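Local coordinates for protein 2-dehydropantoate 2-reductase (Enterococcus faecium, PDB 3WFI) that is an NAD-dependent D-mandelate dehydrogenase of the ketopantoate reductase family, probably interconverting D-2-hydroxy acids and 2-keto acids, at residues Val203-Glu207 with Ile254-Pro259; Leu265-Leu271 with Lys305-Val311. All coordinates share one frame; numbering follows the deposited sequence.

Contact 1: Val203-Glu207 with Ile254-Pro259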
loop_
_atom_site.group_PDB
_atom_site.type_symbol
_atom_site.label_atom_id
_atom_site.label_comp_id
_atom_site.label_asym_id
_atom_site.label_seq_id
_atom_site.Cartn_x
_atom_site.Cartn_y
_atom_site.Cartn_z
ATOM N N VAL B 203 4.559 8.446 10.044
ATOM C CA VAL B 203 4.365 9.890 10.107
ATOM C C VAL B 203 3.215 10.184 11.043
ATOM O O VAL B 203 2.335 9.347 11.228
ATOM C CB VAL B 203 4.055 10.487 8.699
ATOM C CG1 VAL B 203 5.285 10.459 7.809
ATOM C CG2 VAL B 203 2.899 9.763 8.010
ATOM N N ASN B 204 3.203 11.374 11.631
ATOM C CA ASN B 204 2.004 11.850 12.311
ATOM C C ASN B 204 1.029 12.373 11.259
ATOM O O ASN B 204 1.343 12.393 10.070
ATOM C CB ASN B 204 2.324 12.895 13.408
ATOM C CG ASN B 204 2.980 14.152 12.870
ATOM O OD1 ASN B 204 2.812 14.521 11.715
ATOM N ND2 ASN B 204 3.736 14.817 13.716
ATOM N N MET B 205 -0.142 12.820 11.687
ATOM C CA MET B 205 -1.163 13.214 10.732
ATOM C C MET B 205 -0.791 14.485 9.975
ATOM O O MET B 205 -1.047 14.592 8.773
ATOM C CB MET B 205 -2.522 13.317 11.422
ATOM C CG MET B 205 -3.086 11.926 11.676
ATOM S SD MET B 205 -4.579 11.847 12.642
ATOM C CE MET B 205 -3.945 12.151 14.294
ATOM N N ALA B 206 -0.165 15.436 10.667
ATOM C CA ALA B 206 0.342 16.634 10.006
ATOM C C ALA B 206 1.382 16.312 8.931
ATOM O O ALA B 206 1.353 16.897 7.852
ATOM C CB ALA B 206 0.927 17.607 11.019
ATOM N N GLU B 207 2.308 15.404 9.222
ATOM C CA GLU B 207 3.321 15.037 8.226
ATOM C C GLU B 207 2.692 14.288 7.034
ATOM O O GLU B 207 3.094 14.469 5.883
ATOM C CB GLU B 207 4.454 14.227 8.856
ATOM C CG GLU B 207 5.317 14.976 9.885
ATOM C CD GLU B 207 6.199 14.065 10.742
ATOM O OE1 GLU B 207 5.831 12.888 11.011
ATOM O OE2 GLU B 207 7.273 14.547 11.185
ATOM N N ILE B 254 -4.992 18.623 15.908
ATOM C CA ILE B 254 -4.713 17.206 16.129
ATOM C C ILE B 254 -3.541 16.665 15.276
ATOM O O ILE B 254 -3.086 15.533 15.478
ATOM C CB ILE B 254 -6.025 16.414 15.856
ATOM C CG1 ILE B 254 -5.856 14.895 15.935
ATOM C CG2 ILE B 254 -6.605 16.766 14.486
ATOM C CD1 ILE B 254 -7.185 14.175 16.134
ATOM N N GLY B 255 -3.044 17.472 14.340
ATOM C CA GLY B 255 -2.045 17.013 13.369
ATOM C C GLY B 255 -0.762 16.431 13.945
ATOM O O GLY B 255 -0.187 15.496 13.376
ATOM N N LEU B 256 -0.297 16.980 15.067
ATOM C CA LEU B 256 0.951 16.502 15.669
ATOM C C LEU B 256 0.770 15.143 16.342
ATOM O O LEU B 256 1.747 14.508 16.687
ATOM C CB LEU B 256 1.553 17.522 16.653
ATOM C CG LEU B 256 2.463 18.651 16.152
ATOM C CD1 LEU B 256 2.290 18.923 14.670
ATOM C CD2 LEU B 256 2.303 19.940 16.957
ATOM N N HIS B 257 -0.478 14.722 16.539
ATOM C CA HIS B 257 -0.804 13.428 17.133
ATOM C C HIS B 257 -0.568 12.266 16.125
ATOM O O HIS B 257 -0.809 12.393 14.912
ATOM C CB HIS B 257 -2.244 13.555 17.693
ATOM C CG HIS B 257 -2.808 12.338 18.369
ATOM N ND1 HIS B 257 -3.975 11.721 17.952
ATOM C CD2 HIS B 257 -2.421 11.682 19.488
ATOM C CE1 HIS B 257 -4.253 10.713 18.760
ATOM N NE2 HIS B 257 -3.323 10.665 19.697
ATOM N N TYR B 258 0.030 11.188 16.626
ATOM C CA TYR B 258 0.101 9.919 15.907
ATOM C C TYR B 258 -1.182 9.151 16.221
ATOM O O TYR B 258 -1.554 9.028 17.388
ATOM C CB TYR B 258 1.322 9.104 16.335
ATOM C CG TYR B 258 2.639 9.677 15.872
ATOM C CD1 TYR B 258 3.232 9.243 14.684
ATOM C CD2 TYR B 258 3.295 10.661 16.613
ATOM C CE1 TYR B 258 4.441 9.760 14.248
ATOM C CE2 TYR B 258 4.504 11.194 16.180
ATOM C CZ TYR B 258 5.070 10.734 15.003
ATOM O OH TYR B 258 6.268 11.249 14.567
ATOM N N PRO B 259 -1.864 8.630 15.186
ATOM C CA PRO B 259 -3.185 8.031 15.426
ATOM C C PRO B 259 -3.113 6.717 16.202
ATOM O O PRO B 259 -2.049 6.106 16.272
ATOM C CB PRO B 259 -3.740 7.820 14.006
ATOM C CG PRO B 259 -2.542 7.731 13.128
ATOM C CD PRO B 259 -1.499 8.619 13.757
#
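A capping box starts helix 205-209, and the beta turn I254-H257 packs against this helix start in the helical C-terminal domain. A206 N donates to G255 O at 2.7 Å, close to straight at 163°. It reaches the oxygen from a position tilted out of the carbonyl plane. M205 N gives a weaker bond to H257 O, 3.3 Å long. First-turn amides of a helix lack partners within the helix, and here two of them are met by carbonyls of the turn. The turn itself is type I, closed by the bond from H257 N to I254 O.

N204 is the N-cap. Its CG sits between the backbone N and the carbonyl carbon (chi1 62°), which puts OD1 in front of E207 N at 2.7 Å. E207 OE1 completes the box by accepting from N204 N at 3.1 Å, on the anti side of the carboxylate. N204 OD1 is thus turned to its own helix, while N204 ND2 lies near L256 O (3.6 Å) on the turn. A206 packs G255 closely: its CB lies 3.4 Å from G255 O. M205 bends at chi3, and its CE touches both I254 CG1 and H257 ND1, each at 3.7 Å. M205 also packs on M194 and C198 of helix 194-201. V203 packs on S308 of the second subunit. Over the Y258 ring, N204 CB makes a CH-pi contact, 3.7 Å from the ring centroid and 5° off the normal.

Contact 2: Leu265-Leu271 with Lys305-Val311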
loop_
_atom_site.group_PDB
_atom_site.type_symbol
_atom_site.label_atom_id
_atom_site.label_comp_id
_atom_site.label_asym_id
_atom_site.label_seq_id
_atom_site.Cartn_x
_atom_site.Cartn_y
_atom_site.Cartn_z
ATOM N N LEU B 265 0.677 -0.343 17.012
ATOM C CA LEU B 265 1.687 -1.139 16.332
ATOM C C LEU B 265 3.109 -0.649 16.591
ATOM O O LEU B 265 3.939 -1.399 17.088
ATOM C CB LEU B 265 1.426 -1.173 14.824
ATOM C CG LEU B 265 2.373 -2.059 13.996
ATOM C CD1 LEU B 265 2.520 -3.436 14.611
ATOM C CD2 LEU B 265 1.875 -2.169 12.560
ATOM N N ILE B 266 3.375 0.600 16.235
ATOM C CA ILE B 266 4.743 1.121 16.227
ATOM C C ILE B 266 5.263 1.306 17.653
ATOM O O ILE B 266 6.414 0.962 17.944
ATOM C CB ILE B 266 4.840 2.452 15.463
ATOM C CG1 ILE B 266 4.295 2.311 14.034
ATOM C CG2 ILE B 266 6.279 2.970 15.453
ATOM C CD1 ILE B 266 4.933 1.217 13.207
ATOM N N LYS B 267 4.404 1.805 18.542
ATOM C CA LYS B 267 4.781 2.050 19.939
ATOM C C LYS B 267 4.582 0.847 20.855
ATOM O O LYS B 267 5.494 0.474 21.598
ATOM C CB LYS B 267 3.979 3.213 20.523
ATOM C CG LYS B 267 4.293 4.576 19.953
ATOM C CD LYS B 267 3.791 5.656 20.925
ATOM C CE LYS B 267 4.144 5.411 22.402
ATOM N NZ LYS B 267 3.758 6.541 23.300
ATOM N N ASN B 268 3.380 0.279 20.848
ATOM C CA ASN B 268 3.025 -0.775 21.804
ATOM C C ASN B 268 3.309 -2.194 21.297
ATOM O O ASN B 268 3.131 -3.165 22.042
ATOM C CB ASN B 268 1.552 -0.658 22.197
ATOM C CG ASN B 268 1.225 0.662 22.875
ATOM O OD1 ASN B 268 2.074 1.524 23.024
ATOM N ND2 ASN B 268 -0.022 0.815 23.289
ATOM N N HIS B 269 3.733 -2.308 20.038
ATOM C CA HIS B 269 3.982 -3.607 19.388
ATOM C C HIS B 269 2.815 -4.562 19.604
ATOM O O HIS B 269 2.983 -5.706 20.023
ATOM C CB HIS B 269 5.329 -4.217 19.800
ATOM C CG HIS B 269 6.511 -3.530 19.189
ATOM N ND1 HIS B 269 7.742 -3.484 19.805
ATOM C CD2 HIS B 269 6.652 -2.868 18.017
ATOM C CE1 HIS B 269 8.592 -2.824 19.037
ATOM N NE2 HIS B 269 7.955 -2.437 17.947
ATOM N N ARG B 270 1.618 -4.056 19.329
ATOM C CA ARG B 270 0.398 -4.845 19.406
ATOM C C ARG B 270 -0.265 -4.922 18.046
ATOM O O ARG B 270 -0.124 -4.011 17.232
ATOM C CB ARG B 270 -0.585 -4.202 20.376
ATOM C CG ARG B 270 -0.237 -4.366 21.847
ATOM C CD ARG B 270 -1.478 -4.012 22.664
ATOM N NE ARG B 270 -1.853 -2.622 22.418
ATOM C CZ ARG B 270 -2.973 -2.045 22.852
ATOM N NH1 ARG B 270 -3.852 -2.732 23.580
ATOM N NH2 ARG B 270 -3.209 -0.769 22.563
ATOM N N LEU B 271 -1.025 -5.989 17.825
ATOM C CA LEU B 271 -1.819 -6.127 16.617
ATOM C C LEU B 271 -2.807 -4.971 16.483
ATOM O O LEU B 271 -3.342 -4.471 17.484
ATOM C CB LEU B 271 -2.576 -7.462 16.611
ATOM C CG LEU B 271 -1.706 -8.699 16.404
ATOM C CD1 LEU B 271 -2.484 -9.976 16.713
ATOM C CD2 LEU B 271 -1.160 -8.759 14.980
ATOM N N LYS B 305 3.512 -5.132 7.949
ATOM C CA LYS B 305 4.308 -4.314 8.872
ATOM C C LYS B 305 4.277 -4.934 10.278
ATOM O O LYS B 305 5.316 -5.027 10.935
ATOM C CB LYS B 305 3.788 -2.880 8.921
ATOM C CG LYS B 305 4.641 -1.912 9.760
ATOM C CD LYS B 305 6.011 -1.653 9.148
ATOM C CE LYS B 305 6.785 -0.613 9.950
ATOM N NZ LYS B 305 8.074 -0.274 9.309
ATOM N N GLU B 306 3.092 -5.369 10.708
ATOM C CA GLU B 306 2.940 -6.172 11.934
ATOM C C GLU B 306 3.919 -7.348 11.913
ATOM O O GLU B 306 4.696 -7.545 12.840
ATOM C CB GLU B 306 1.502 -6.701 12.084
ATOM C CG GLU B 306 0.452 -5.652 12.423
ATOM C CD GLU B 306 -0.970 -6.171 12.271
ATOM O OE1 GLU B 306 -1.149 -7.230 11.636
ATOM O OE2 GLU B 306 -1.904 -5.533 12.808
ATOM N N ASP B 307 3.881 -8.114 10.833
ATOM C CA ASP B 307 4.718 -9.290 10.702
ATOM C C ASP B 307 6.200 -8.925 10.782
ATOM O O ASP B 307 6.957 -9.591 11.466
ATOM C CB ASP B 307 4.424 -10.026 9.397
ATOM C CG ASP B 307 3.010 -10.618 9.352
ATOM O OD1 ASP B 307 2.394 -10.816 10.416
ATOM O OD2 ASP B 307 2.529 -10.928 8.243
ATOM N N SER B 308 6.590 -7.849 10.110
ATOM C CA SER B 308 7.986 -7.429 10.081
ATOM C C SER B 308 8.508 -7.006 11.457
ATOM O O SER B 308 9.714 -7.057 11.696
ATOM C CB SER B 308 8.196 -6.296 9.066
ATOM O OG SER B 308 7.789 -5.038 9.569
ATOM N N LEU B 309 7.606 -6.572 12.333
ATOM C CA LEU B 309 7.937 -6.236 13.719
ATOM C C LEU B 309 7.743 -7.416 14.681
ATOM O O LEU B 309 7.840 -7.237 15.885
ATOM C CB LEU B 309 7.093 -5.045 14.174
ATOM C CG LEU B 309 7.327 -3.749 13.408
ATOM C CD1 LEU B 309 6.253 -2.733 13.751
ATOM C CD2 LEU B 309 8.710 -3.189 13.712
ATOM N N ASN B 310 7.470 -8.608 14.143
ATOM C CA ASN B 310 7.175 -9.804 14.930
ATOM C C ASN B 310 6.004 -9.556 15.878
ATOM O O ASN B 310 6.034 -9.901 17.055
ATOM C CB ASN B 310 8.420 -10.331 15.691
ATOM C CG ASN B 310 8.433 -11.856 15.824
ATOM O OD1 ASN B 310 8.488 -12.383 16.935
ATOM N ND2 ASN B 310 8.405 -12.572 14.693
ATOM N N VAL B 311 4.966 -8.938 15.329
ATOM C CA VAL B 311 3.717 -8.775 16.030
ATOM C C VAL B 311 2.706 -9.648 15.290
ATOM O O VAL B 311 2.218 -9.244 14.231
ATOM C CB VAL B 311 3.301 -7.290 16.046
ATOM C CG1 VAL B 311 1.900 -7.121 16.605
ATOM C CG2 VAL B 311 4.308 -6.477 16.854
#
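Helix 293-308 ends in a Schellman motif, with V311 N bonded to E306 O, N310 N to D307 O and N310 at positive phi, and this turns V311 back toward the chain that follows helix 260-267. V311 meets that chain with both methyls. CG1 is anti to the backbone N (chi1 172°) and touches the peptide between R270 and L271, 3.4 Å from L271 N. CG2 sits against H269, 3.5 Å from its O and near its CB. The L271 and V311 side chains run antiparallel, flank to flank, with L271 CD2 3.8 Å from V311 CG1.

L265 fills the middle. Its CD1 meets E306 CG at 3.7 Å and L309 CD1 at 3.9 Å, while CD2 touches E306 CG and K305 CG. The L265 side chain lies roughly perpendicular to that of E306. I266 CD1 comes near L309 CD1 and K305 CE. E306 OE1 lies 3.7 Å from L271 CD2; OE1 is hydrogen-bonded to H303 and OE2 to T272. K305 NZ bonds to L201 O of the second subunit.

R270, a residue that binds NAD(+), points away from this interface. Its guanidinium forms a salt bridge with D264, and its side chain lies about 5 Å from that of K79, another NAD(+)-binding residue. No hydrogen bond joins the two segments. The join between the helix ends therefore rests on aliphatic packing, while the polar ends of K305, E306 and R270 are held by partners outside it.

How the contacts relate
Both contacts lie in the helical C-terminal part and share helix 260-267. Contact 1 holds the loop that leads into it, and contact 2 holds its far end. Their centres are 19 Å apart, and their nearest atoms are about 6 Å apart without touching. Each is partly buried, with similar buried surface. The chemistry differs: contact 1 is polar at its centre, where backbone bonds meet a helix start, while contact 2 is apolar and meets a helix end. Both also touch the dimer interface, and through the dimer the two contacts of opposite chains meet. R270 brings contact 2 to the NAD(+) site; contact 1 stands farther off.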